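Local coordinates for proteasome assembly chaperone family protein (Pyrococcus furiosus, PDB 3VR0) that acts as a proteasome activator in this archaeon and is homologous to the chaperones that help assemble proteasomes, at residues C[208-213]-C[232-237]; C[50-55]-C[226-231]; C[135-140]-C[165-170]; C[33-38]-C[194-199]. All coordinates share one frame; numbering follows the deposited sequence.

Contact 1. Residues C[208-213]-C[232-237]; sequences ISLLGE and TKILGL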
loop_
_atom_site.group_PDB
_atom_site.type_symbol
_atom_site.label_atom_id
_atom_site.label_comp_id
_atom_site.label_asym_id
_atom_site.label_seq_id
_atom_site.Cartn_x
_atom_site.Cartn_y
_atom_site.Cartn_z
ATOM N N ILE C 208 -7.624 -14.765 26.198
ATOM C CA ILE C 208 -7.199 -13.706 27.084
ATOM C C ILE C 208 -5.903 -13.127 26.538
ATOM O O ILE C 208 -5.090 -13.847 25.994
ATOM C CB ILE C 208 -6.968 -14.270 28.567
ATOM C CG1 ILE C 208 -6.592 -13.167 29.521
ATOM C CG2 ILE C 208 -5.908 -15.455 28.574
ATOM C CD1 ILE C 208 -6.848 -13.572 31.093
ATOM N N SER C 209 -5.759 -11.815 26.672
ATOM C CA SER C 209 -4.579 -11.103 26.373
ATOM C C SER C 209 -3.891 -10.748 27.685
ATOM O O SER C 209 -4.499 -10.188 28.584
ATOM C CB SER C 209 -4.976 -9.758 25.716
ATOM O OG SER C 209 -3.834 -8.904 25.759
ATOM N N LEU C 210 -2.602 -10.990 27.792
ATOM C CA LEU C 210 -1.892 -10.569 28.963
ATOM C C LEU C 210 -0.716 -9.751 28.495
ATOM O O LEU C 210 0.147 -10.261 27.794
ATOM C CB LEU C 210 -1.413 -11.794 29.771
ATOM C CG LEU C 210 -2.569 -12.632 30.279
ATOM C CD1 LEU C 210 -2.088 -14.051 30.727
ATOM C CD2 LEU C 210 -3.260 -11.911 31.420
ATOM N N LEU C 211 -0.702 -8.474 28.875
ATOM C CA LEU C 211 0.346 -7.565 28.457
ATOM C C LEU C 211 1.048 -6.970 29.668
ATOM O O LEU C 211 0.399 -6.495 30.599
ATOM C CB LEU C 211 -0.229 -6.421 27.592
ATOM C CG LEU C 211 -0.964 -6.728 26.281
ATOM C CD1 LEU C 211 -1.468 -5.436 25.690
ATOM C CD2 LEU C 211 -0.005 -7.359 25.316
ATOM N N GLY C 212 2.372 -6.968 29.622
ATOM C CA GLY C 212 3.156 -6.496 30.709
ATOM C C GLY C 212 3.695 -5.103 30.463
ATOM O O GLY C 212 4.156 -4.781 29.358
ATOM N N GLU C 213 3.683 -4.301 31.527
ATOM C CA GLU C 213 4.258 -2.966 31.494
ATOM C C GLU C 213 5.728 -3.037 31.201
ATOM O O GLU C 213 6.451 -3.816 31.793
ATOM C CB GLU C 213 4.018 -2.223 32.811
ATOM C CG GLU C 213 2.595 -1.791 33.000
ATOM C CD GLU C 213 2.340 -1.230 34.398
ATOM O OE1 GLU C 213 3.109 -1.592 35.340
ATOM O OE2 GLU C 213 1.366 -0.451 34.554
ATOM N N THR C 232 1.838 -19.344 32.845
ATOM C CA THR C 232 2.079 -20.662 33.465
ATOM C C THR C 232 1.166 -20.905 34.669
ATOM O O THR C 232 0.583 -21.988 34.842
ATOM C CB THR C 232 3.519 -20.894 33.841
ATOM O OG1 THR C 232 3.968 -19.850 34.718
ATOM C CG2 THR C 232 4.402 -20.983 32.578
ATOM N N LYS C 233 0.913 -19.859 35.441
ATOM C CA LYS C 233 -0.063 -20.006 36.521
ATOM C C LYS C 233 -1.458 -20.398 36.024
ATOM O O LYS C 233 -2.094 -21.298 36.590
ATOM C CB LYS C 233 -0.070 -18.746 37.406
ATOM C CG LYS C 233 -1.367 -18.400 38.100
ATOM C CD LYS C 233 -1.857 -19.485 39.056
ATOM C CE LYS C 233 -1.050 -19.579 40.313
ATOM N NZ LYS C 233 -2.039 -19.786 41.437
ATOM N N ILE C 234 -1.957 -19.753 34.969
ATOM C CA ILE C 234 -3.237 -20.202 34.389
ATOM C C ILE C 234 -3.198 -21.664 33.872
ATOM O O ILE C 234 -4.215 -22.352 33.866
ATOM C CB ILE C 234 -3.701 -19.235 33.253
ATOM C CG1 ILE C 234 -4.242 -17.941 33.848
ATOM C CG2 ILE C 234 -4.756 -19.836 32.399
ATOM C CD1 ILE C 234 -4.326 -16.785 32.880
ATOM N N LEU C 235 -2.037 -22.086 33.377
ATOM C CA LEU C 235 -1.887 -23.395 32.769
ATOM C C LEU C 235 -1.705 -24.527 33.800
ATOM O O LEU C 235 -1.917 -25.702 33.471
ATOM C CB LEU C 235 -0.716 -23.378 31.777
ATOM C CG LEU C 235 -0.833 -22.474 30.534
ATOM C CD1 LEU C 235 0.428 -22.631 29.734
ATOM C CD2 LEU C 235 -2.062 -22.819 29.699
ATOM N N GLY C 236 -1.335 -24.174 35.038
ATOM C CA GLY C 236 -1.064 -25.160 36.090
ATOM C C GLY C 236 0.348 -25.696 35.978
ATOM O O GLY C 236 0.632 -26.818 36.387
ATOM N N LEU C 237 1.260 -24.904 35.434
ATOM C CA LEU C 237 2.619 -25.393 35.221
ATOM C C LEU C 237 3.563 -24.614 36.073
ATOM O O LEU C 237 3.316 -23.443 36.351
ATOM C CB LEU C 237 3.050 -25.208 33.763
ATOM C CG LEU C 237 2.215 -25.962 32.735
ATOM C CD1 LEU C 237 2.486 -25.355 31.384
ATOM C CD2 LEU C 237 2.484 -27.497 32.772
#
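Thr-232 O, two residues before the Ile-234 that reaches Leu-210 and Ile-208, is approached by three backbone amides at the end of its helix. Leu-237 N gives the sound bond at 3.1 Å, while Leu-235 N and Gly-236 N make weak ones. With a weak bond from Gly-236 N to Lys-233 O, this is a Schellman motif, and Gly-236, at a phi of 83°, is its C-prime residue. The turn ends the helix at Leu-235, one residue beyond Ile-234, whose side chain is directed at strand 206-214. Across the contact the meeting is purely apolar and light: the CA atoms of Ile-208 and Ile-234 are the nearest pair, 10.5 Å apart, and only methyl ends bridge that distance. Ile-234 CD1 meets Leu-210 CD1 tip to tip at 4.1 Å. It lies 4.5 Å from Ile-208 CD1, so a single methyl faces two residues spaced two apart on the strand and therefore on the same face of the sheet. The conformation of Ile-234 explains this: CG1 stands anti to the carbonyl carbon (chi1 -75°) and the chain extends beyond it (chi2 162°), carrying CD1 out toward the strand. Tyr-168 and Leu-172 of helix 164-172 also touch Ile-234, and Val-155 and Ala-157 of the adjoining strand touch Leu-210, so the buried pair is part of a wider apolar layer. A strand followed, after a short connection, by a helix packed back on the sheet is characteristic of the alpha/beta layered fold seen here in the PAC2 family.

Contact 2. Residues C[50-55]-C[226-231]; sequences AEHLIQ and AVLSAV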
loop_
_atom_site.group_PDB
_atom_site.type_symbol
_atom_site.label_atom_id
_atom_site.label_comp_id
_atom_site.label_asym_id
_atom_site.label_seq_id
_atom_site.Cartn_x
_atom_site.Cartn_y
_atom_site.Cartn_z
ATOM N N ALA C 50 7.557 -16.478 25.212
ATOM C CA ALA C 50 7.281 -17.695 24.437
ATOM C C ALA C 50 8.508 -18.564 24.240
ATOM O O ALA C 50 8.410 -19.790 24.379
ATOM C CB ALA C 50 6.608 -17.389 23.072
ATOM N N GLU C 51 9.653 -17.944 23.938
ATOM C CA GLU C 51 10.900 -18.696 23.748
ATOM C C GLU C 51 11.326 -19.416 25.025
ATOM O O GLU C 51 11.814 -20.557 24.980
ATOM C CB GLU C 51 12.031 -17.818 23.284
ATOM C CG GLU C 51 11.897 -17.376 21.823
ATOM C CD GLU C 51 13.016 -16.436 21.440
ATOM O OE1 GLU C 51 13.508 -15.701 22.323
ATOM O OE2 GLU C 51 13.441 -16.458 20.275
ATOM N N HIS C 52 11.128 -18.759 26.156
ATOM C CA HIS C 52 11.481 -19.367 27.412
ATOM C C HIS C 52 10.551 -20.537 27.671
ATOM O O HIS C 52 10.979 -21.577 28.161
ATOM C CB HIS C 52 11.404 -18.382 28.577
ATOM C CG HIS C 52 11.953 -18.948 29.843
ATOM N ND1 HIS C 52 13.238 -19.443 29.934
ATOM C CD2 HIS C 52 11.388 -19.141 31.055
ATOM C CE1 HIS C 52 13.446 -19.904 31.155
ATOM N NE2 HIS C 52 12.344 -19.719 31.860
ATOM N N LEU C 53 9.276 -20.362 27.332
ATOM C CA LEU C 53 8.319 -21.437 27.500
ATOM C C LEU C 53 8.645 -22.606 26.559
ATOM O O LEU C 53 8.645 -23.752 26.989
ATOM C CB LEU C 53 6.885 -20.952 27.363
ATOM C CG LEU C 53 5.746 -21.940 27.605
ATOM C CD1 LEU C 53 5.659 -22.416 29.093
ATOM C CD2 LEU C 53 4.455 -21.249 27.171
ATOM N N ILE C 54 8.963 -22.321 25.304
ATOM C CA ILE C 54 9.410 -23.360 24.381
ATOM C C ILE C 54 10.525 -24.189 25.028
ATOM O O ILE C 54 10.443 -25.428 25.068
ATOM C CB ILE C 54 9.961 -22.802 23.027
ATOM C CG1 ILE C 54 8.944 -21.916 22.268
ATOM C CG2 ILE C 54 10.550 -23.898 22.162
ATOM C CD1 ILE C 54 7.747 -22.494 22.044
ATOM N N GLN C 55 11.575 -23.488 25.468
ATOM C CA GLN C 55 12.791 -24.124 26.019
ATOM C C GLN C 55 12.550 -24.968 27.241
ATOM O O GLN C 55 13.003 -26.081 27.285
ATOM C CB GLN C 55 13.893 -23.112 26.339
ATOM C CG GLN C 55 14.479 -22.463 25.124
ATOM C CD GLN C 55 15.016 -23.497 24.134
ATOM O OE1 GLN C 55 14.554 -23.564 22.978
ATOM N NE2 GLN C 55 15.991 -24.324 24.584
ATOM N N ALA C 226 7.203 -11.763 34.284
ATOM C CA ALA C 226 5.920 -11.511 34.912
ATOM C C ALA C 226 4.755 -12.017 34.080
ATOM O O ALA C 226 3.791 -12.585 34.610
ATOM C CB ALA C 226 5.761 -10.043 35.184
ATOM N N VAL C 227 4.816 -11.786 32.768
ATOM C CA VAL C 227 3.732 -12.249 31.880
ATOM C C VAL C 227 3.680 -13.786 31.905
ATOM O O VAL C 227 2.618 -14.382 32.012
ATOM C CB VAL C 227 3.949 -11.722 30.425
ATOM C CG1 VAL C 227 3.040 -12.449 29.439
ATOM C CG2 VAL C 227 3.701 -10.181 30.372
ATOM N N LEU C 228 4.843 -14.398 31.812
ATOM C CA LEU C 228 4.951 -15.848 31.724
ATOM C C LEU C 228 4.585 -16.552 33.047
ATOM O O LEU C 228 4.110 -17.706 33.017
ATOM C CB LEU C 228 6.358 -16.256 31.295
ATOM C CG LEU C 228 6.410 -17.760 31.037
ATOM C CD1 LEU C 228 5.371 -18.152 29.929
ATOM C CD2 LEU C 228 7.797 -18.149 30.681
ATOM N N SER C 229 4.813 -15.862 34.188
ATOM C CA SER C 229 4.309 -16.315 35.497
ATOM C C SER C 229 2.785 -16.316 35.521
ATOM O O SER C 229 2.129 -17.233 36.071
ATOM C CB SER C 229 4.854 -15.423 36.640
ATOM O OG SER C 229 6.274 -15.449 36.639
ATOM N N ALA C 230 2.193 -15.283 34.924
ATOM C CA ALA C 230 0.737 -15.264 34.896
ATOM C C ALA C 230 0.217 -16.389 34.003
ATOM O O ALA C 230 -0.709 -17.095 34.384
ATOM C CB ALA C 230 0.198 -13.911 34.453
ATOM N N VAL C 231 0.804 -16.542 32.811
ATOM C CA VAL C 231 0.370 -17.577 31.868
ATOM C C VAL C 231 0.612 -19.010 32.441
ATOM O O VAL C 231 -0.315 -19.776 32.518
ATOM C CB VAL C 231 1.104 -17.448 30.536
ATOM C CG1 VAL C 231 0.811 -18.702 29.639
ATOM C CG2 VAL C 231 0.772 -16.128 29.855
#
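Helices 45-57 and 221-235 lie side by side, their nearest CA atoms, those of Leu-53 and Leu-228, 7.8 Å apart. Across that spacing Leu-228 is the one residue of its segment in close contact, and it sends its forked end between two consecutive residues of the other helix. Its CD2 branch comes to the edge of the His-52 imidazole, in the plane of the ring, with Leu-228 CD2 3.7 Å from His-52 CD2 and 4.2 Å from His-52 CB. The other branch, Leu-228 CD1, lies against Leu-53 CB at 4.1 Å. The His-52 and Leu-228 side chains cross at about a right angle. His-52 has CG anti to its own backbone N (chi1 -172°), which brings the CD2 edge to the leucine, while the ring's polar end is engaged by another group: NE2 is hydrogen-bonded to the backbone O of Asp-240. That bond probably fixes the ring's rotation and so the edge offered to Leu-228. Met-241 packs on both His-52 and Leu-228, next to the join with helix 242-256, whose Ala-243 and Leu-244 also touch the imidazole. Toward the sheet, Ile-104 of strand 102-107 lies under Leu-53, and Met-141 of strand 137-145 under Val-227 and Val-231.

Contact 3. Residues C[135-140]-C[165-170]; sequences TREIIT and IEYYKS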
loop_
_atom_site.group_PDB
_atom_site.type_symbol
_atom_site.label_atom_id
_atom_site.label_comp_id
_atom_site.label_asym_id
_atom_site.label_seq_id
_atom_site.Cartn_x
_atom_site.Cartn_y
_atom_site.Cartn_z
ATOM N N THR C 135 -8.227 -26.419 18.373
ATOM C CA THR C 135 -8.017 -25.229 19.238
ATOM C C THR C 135 -9.242 -24.325 19.329
ATOM O O THR C 135 -9.856 -23.989 18.294
ATOM C CB THR C 135 -6.888 -24.355 18.723
ATOM O OG1 THR C 135 -5.746 -25.178 18.488
ATOM C CG2 THR C 135 -6.536 -23.228 19.736
ATOM N N ARG C 136 -9.605 -23.969 20.564
ATOM C CA ARG C 136 -10.736 -23.068 20.832
ATOM C C ARG C 136 -10.233 -21.865 21.583
ATOM O O ARG C 136 -10.826 -20.813 21.514
ATOM C CB ARG C 136 -11.829 -23.759 21.701
ATOM C CG ARG C 136 -12.472 -25.036 21.028
ATOM C CD ARG C 136 -13.331 -25.873 22.033
ATOM N NE ARG C 136 -12.536 -26.214 23.230
ATOM C CZ ARG C 136 -12.883 -25.898 24.480
ATOM N NH1 ARG C 136 -14.065 -25.294 24.709
ATOM N NH2 ARG C 136 -12.062 -26.205 25.492
ATOM N N GLU C 137 -9.142 -22.049 22.328
ATOM C CA GLU C 137 -8.770 -21.151 23.397
ATOM C C GLU C 137 -7.385 -20.575 23.098
ATOM O O GLU C 137 -6.474 -21.311 22.697
ATOM C CB GLU C 137 -8.724 -21.893 24.747
ATOM C CG GLU C 137 -8.622 -20.910 25.946
ATOM C CD GLU C 137 -8.720 -21.602 27.347
ATOM O OE1 GLU C 137 -9.142 -22.766 27.396
ATOM O OE2 GLU C 137 -8.319 -20.984 28.368
ATOM N N ILE C 138 -7.237 -19.268 23.312
ATOM C CA ILE C 138 -6.043 -18.537 22.886
ATOM C C ILE C 138 -5.507 -17.713 24.023
ATOM O O ILE C 138 -6.273 -17.051 24.678
ATOM C CB ILE C 138 -6.405 -17.579 21.739
ATOM C CG1 ILE C 138 -6.940 -18.339 20.542
ATOM C CG2 ILE C 138 -5.215 -16.768 21.280
ATOM C CD1 ILE C 138 -7.842 -17.461 19.555
ATOM N N ILE C 139 -4.193 -17.691 24.230
ATOM C CA ILE C 139 -3.629 -16.774 25.193
ATOM C C ILE C 139 -2.581 -15.960 24.450
ATOM O O ILE C 139 -1.692 -16.532 23.853
ATOM C CB ILE C 139 -2.946 -17.564 26.356
ATOM C CG1 ILE C 139 -3.992 -18.414 27.121
ATOM C CG2 ILE C 139 -2.276 -16.592 27.295
ATOM C CD1 ILE C 139 -3.341 -19.227 28.310
ATOM N N THR C 140 -2.683 -14.626 24.443
ATOM C CA THR C 140 -1.624 -13.840 23.784
ATOM C C THR C 140 -0.780 -13.110 24.829
ATOM O O THR C 140 -1.275 -12.684 25.841
ATOM C CB THR C 140 -2.196 -12.841 22.753
ATOM O OG1 THR C 140 -3.031 -11.942 23.435
ATOM C CG2 THR C 140 -3.100 -13.558 21.691
ATOM N N ILE C 165 -13.815 -13.526 32.687
ATOM C CA ILE C 165 -13.047 -12.780 33.701
ATOM C C ILE C 165 -12.882 -13.603 34.995
ATOM O O ILE C 165 -11.772 -13.712 35.531
ATOM C CB ILE C 165 -13.627 -11.415 34.040
ATOM C CG1 ILE C 165 -13.474 -10.471 32.842
ATOM C CG2 ILE C 165 -12.853 -10.829 35.232
ATOM C CD1 ILE C 165 -14.198 -9.126 32.994
ATOM N N GLU C 166 -13.962 -14.220 35.462
ATOM C CA GLU C 166 -13.852 -14.942 36.732
ATOM C C GLU C 166 -13.261 -16.348 36.532
ATOM O O GLU C 166 -12.543 -16.880 37.416
ATOM C CB GLU C 166 -15.156 -14.923 37.517
ATOM C CG GLU C 166 -16.286 -15.816 37.026
ATOM C CD GLU C 166 -17.294 -16.078 38.159
ATOM O OE1 GLU C 166 -16.985 -15.693 39.322
ATOM O OE2 GLU C 166 -18.382 -16.660 37.899
ATOM N N TYR C 167 -13.474 -16.883 35.325
ATOM C CA TYR C 167 -12.780 -18.095 34.916
ATOM C C TYR C 167 -11.294 -17.889 35.099
ATOM O O TYR C 167 -10.666 -18.623 35.857
ATOM C CB TYR C 167 -13.124 -18.526 33.476
ATOM C CG TYR C 167 -12.355 -19.746 33.030
ATOM C CD1 TYR C 167 -12.714 -21.043 33.480
ATOM C CD2 TYR C 167 -11.257 -19.623 32.183
ATOM C CE1 TYR C 167 -11.995 -22.172 33.084
ATOM C CE2 TYR C 167 -10.533 -20.750 31.777
ATOM C CZ TYR C 167 -10.912 -22.021 32.233
ATOM O OH TYR C 167 -10.178 -23.118 31.836
ATOM N N TYR C 168 -10.724 -16.870 34.452
ATOM C CA TYR C 168 -9.283 -16.689 34.553
ATOM C C TYR C 168 -8.877 -16.138 35.897
ATOM O O TYR C 168 -7.767 -16.375 36.342
ATOM C CB TYR C 168 -8.695 -15.831 33.421
ATOM C CG TYR C 168 -8.765 -16.517 32.092
ATOM C CD1 TYR C 168 -9.683 -16.120 31.135
ATOM C CD2 TYR C 168 -7.928 -17.583 31.804
ATOM C CE1 TYR C 168 -9.775 -16.767 29.926
ATOM C CE2 TYR C 168 -8.011 -18.246 30.622
ATOM C CZ TYR C 168 -8.929 -17.839 29.680
ATOM O OH TYR C 168 -8.988 -18.487 28.493
ATOM N N LYS C 169 -9.761 -15.374 36.528
ATOM C CA LYS C 169 -9.458 -14.881 37.895
ATOM C C LYS C 169 -9.211 -16.031 38.840
ATOM O O LYS C 169 -8.251 -15.996 39.569
ATOM C CB LYS C 169 -10.559 -13.991 38.458
ATOM C CG LYS C 169 -10.272 -12.501 38.298
ATOM C CD LYS C 169 -11.449 -11.658 38.809
ATOM C CE LYS C 169 -11.216 -10.176 38.592
ATOM N NZ LYS C 169 -12.533 -9.460 38.522
ATOM N N SER C 170 -10.057 -17.058 38.774
ATOM C CA SER C 170 -9.918 -18.276 39.605
ATOM C C SER C 170 -8.565 -18.911 39.401
ATOM O O SER C 170 -7.840 -19.165 40.368
ATOM C CB SER C 170 -10.967 -19.313 39.243
ATOM O OG SER C 170 -12.247 -18.745 39.285
HETATM O O HOH W 1 -7.983 -22.604 30.619
HETATM O O HOH W 2 -11.201 -23.421 28.920
#
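Tyr-167 and Tyr-168, consecutive on helix 164-172, both turn toward Glu-137 at the start of strand 137-145, a helix-on-sheet contact of the layered alpha/beta fold. Tyr-167 comes first and is linked to the carboxylate through water. One water lies 2.6 Å from Tyr-167 OH and donates to Glu-137 OE2; a second, 3.1 Å from Tyr-167 OH, donates to Glu-137 OE1 at 2.6 Å. Tyr-168 follows with the direct bond: its OH donates to Glu-137 OE2 at 2.6 Å, meeting that oxygen from above the carboxylate plane, 35° out of it. Carboxylate and phenol ring are turned 63° from each other. Tyr-167 CD2 lies 3.7 Å above the plane of the Tyr-168 ring, over its centre. Glu-137 reaches this far because CG is anti to the backbone N (chi1 -168°) and the rest of the chain is extended, and the same carboxylate forms a salt bridge through OE1 to Arg-100. A leucine at Glu-137 would probably leave Tyr-168 OH without this acceptor, Arg-100 without this counter-charge and the two waters without the oxygens that receive their hydrogens. Further along, Ser-170 turns back on its own helix, its OG donating to Glu-166 O at 2.7 Å.

Contact 4. Residues C[33-38]-C[194-199]; sequences PIFIEG and GLLLGI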
loop_
_atom_site.group_PDB
_atom_site.type_symbol
_atom_site.label_atom_id
_atom_site.label_comp_id
_atom_site.label_asym_id
_atom_site.label_seq_id
_atom_site.Cartn_x
_atom_site.Cartn_y
_atom_site.Cartn_z
ATOM N N PRO C 33 -5.869 -28.080 22.152
ATOM C CA PRO C 33 -4.791 -27.357 22.791
ATOM C C PRO C 33 -5.124 -25.884 23.047
ATOM O O PRO C 33 -6.126 -25.330 22.517
ATOM C CB PRO C 33 -3.652 -27.497 21.798
ATOM C CG PRO C 33 -4.343 -27.651 20.454
ATOM C CD PRO C 33 -5.618 -28.319 20.712
ATOM N N ILE C 34 -4.329 -25.251 23.893
ATOM C CA ILE C 34 -4.435 -23.812 24.042
ATOM C C ILE C 34 -3.382 -23.264 23.084
ATOM O O ILE C 34 -2.258 -23.789 23.041
ATOM C CB ILE C 34 -4.227 -23.349 25.513
ATOM C CG1 ILE C 34 -5.415 -23.826 26.407
ATOM C CG2 ILE C 34 -4.059 -21.797 25.599
ATOM C CD1 ILE C 34 -5.172 -23.685 27.914
ATOM N N PHE C 35 -3.775 -22.259 22.288
ATOM C CA PHE C 35 -2.855 -21.556 21.393
ATOM C C PHE C 35 -2.189 -20.375 22.090
ATOM O O PHE C 35 -2.842 -19.418 22.459
ATOM C CB PHE C 35 -3.665 -21.087 20.163
ATOM C CG PHE C 35 -2.859 -20.386 19.086
ATOM C CD1 PHE C 35 -1.539 -20.690 18.863
ATOM C CD2 PHE C 35 -3.491 -19.450 18.226
ATOM C CE1 PHE C 35 -0.809 -20.056 17.852
ATOM C CE2 PHE C 35 -2.751 -18.806 17.215
ATOM C CZ PHE C 35 -1.425 -19.106 17.029
ATOM N N ILE C 36 -0.884 -20.388 22.207
ATOM C CA ILE C 36 -0.196 -19.328 22.868
ATOM C C ILE C 36 0.661 -18.516 21.893
ATOM O O ILE C 36 1.456 -19.103 21.134
ATOM C CB ILE C 36 0.742 -19.865 23.965
ATOM C CG1 ILE C 36 -0.050 -20.708 24.972
ATOM C CG2 ILE C 36 1.409 -18.684 24.762
ATOM C CD1 ILE C 36 0.830 -21.255 26.056
ATOM N N GLU C 37 0.519 -17.171 21.939
ATOM C CA GLU C 37 1.230 -16.281 20.978
ATOM C C GLU C 37 2.258 -15.373 21.646
ATOM O O GLU C 37 1.931 -14.625 22.574
ATOM C CB GLU C 37 0.255 -15.449 20.145
ATOM C CG GLU C 37 0.958 -14.386 19.250
ATOM C CD GLU C 37 1.194 -13.068 19.974
ATOM O OE1 GLU C 37 0.426 -12.773 20.893
ATOM O OE2 GLU C 37 2.176 -12.342 19.693
ATOM N N GLY C 38 3.488 -15.464 21.176
ATOM C CA GLY C 38 4.572 -14.576 21.596
ATOM C C GLY C 38 5.412 -14.145 20.400
ATOM O O GLY C 38 6.566 -14.541 20.243
ATOM N N GLY C 194 -3.537 -8.792 19.540
ATOM C CA GLY C 194 -4.926 -8.381 19.478
ATOM C C GLY C 194 -5.731 -9.118 18.438
ATOM O O GLY C 194 -6.806 -9.609 18.747
ATOM N N LEU C 195 -5.265 -9.150 17.181
ATOM C CA LEU C 195 -6.087 -9.728 16.093
ATOM C C LEU C 195 -6.433 -11.209 16.302
ATOM O O LEU C 195 -7.554 -11.632 15.965
ATOM C CB LEU C 195 -5.373 -9.607 14.740
ATOM C CG LEU C 195 -5.225 -8.205 14.129
ATOM C CD1 LEU C 195 -4.899 -8.319 12.671
ATOM C CD2 LEU C 195 -6.529 -7.368 14.385
ATOM N N LEU C 196 -5.493 -11.994 16.871
ATOM C CA LEU C 196 -5.832 -13.434 17.127
ATOM C C LEU C 196 -7.071 -13.556 17.950
ATOM O O LEU C 196 -7.919 -14.407 17.674
ATOM C CB LEU C 196 -4.674 -14.202 17.763
ATOM C CG LEU C 196 -3.486 -14.314 16.794
ATOM C CD1 LEU C 196 -2.235 -14.919 17.506
ATOM C CD2 LEU C 196 -3.850 -15.124 15.574
ATOM N N LEU C 197 -7.197 -12.701 18.958
ATOM C CA LEU C 197 -8.392 -12.775 19.822
ATOM C C LEU C 197 -9.601 -12.180 19.107
ATOM O O LEU C 197 -10.713 -12.764 19.133
ATOM C CB LEU C 197 -8.161 -12.036 21.148
ATOM C CG LEU C 197 -7.032 -12.633 22.005
ATOM C CD1 LEU C 197 -6.795 -11.731 23.187
ATOM C CD2 LEU C 197 -7.395 -14.069 22.496
ATOM N N GLY C 198 -9.387 -11.030 18.449
ATOM C CA GLY C 198 -10.538 -10.343 17.772
ATOM C C GLY C 198 -11.141 -11.170 16.674
ATOM O O GLY C 198 -12.345 -11.325 16.584
ATOM N N ILE C 199 -10.276 -11.736 15.837
ATOM C CA ILE C 199 -10.738 -12.606 14.767
ATOM C C ILE C 199 -11.185 -13.923 15.344
ATOM O O ILE C 199 -12.205 -14.487 14.916
ATOM C CB ILE C 199 -9.643 -12.835 13.695
ATOM C CG1 ILE C 199 -9.190 -11.474 13.085
ATOM C CG2 ILE C 199 -10.196 -13.757 12.582
ATOM C CD1 ILE C 199 -7.868 -11.555 12.328
#
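Leu-196 of helix 192-202 fits against Phe-35 and Glu-37 of strand 34-37, a helix packed on the central sheet in the layered alpha/beta fold of this PAC2-family protein. The nearest CA atoms, those of Glu-37 and Leu-196, are 8.5 Å apart, and the two strand residues, two apart in sequence, present side chains on the same face. Leu-196 has CG anti to its carbonyl carbon (chi1 -66°), which points the fork at the sheet. Phe-35 has CG anti to the backbone N (chi1 -177°), and its side chain crosses that of the leucine at about a right angle: Phe-35 CE2 is 3.9 Å from Leu-196 CD1 and 4.2 Å from Leu-196 CD2. Glu-37 leaves the strand with CG likewise anti to N, then bends sharply at chi2 (-87°). The bend takes the carboxylate round to the backbone just beyond the strand, where OE2 is hydrogen-bonded to Leu-39 N, and so the aliphatic stem meets the helix. The helix also reaches a neighbouring subunit, with Leu-197 on Val-82 and Ile-199 on Leu-84 of that second copy. Within the pair, Leu-196 CD1 sits 3.7 Å from both Glu-37 CB and Glu-37 CG.

From the N terminus, strand 34-37 opens contact 4 and helix 45-57 then opens contact 2. Contact 3 begins at 135-140 and closes at 165-170, so it is nested within the loops of both. Helix 192-202 closes contact 4, which crosses contact 2, still open. Contact 1 starts later, at 208-213; contact 2 ends at 226-231, before 232-237 closes contact 1, so these two cross as well and share helix 221-235. Strands 34-37, 137-145 and 206-214 adjoin in one sheet. On it, Leu-197 of helix 192-202 packs against Ser-209, while Leu-235 of helix 221-235 packs against Ile-34 and Ile-36, joining contacts 1 and 4.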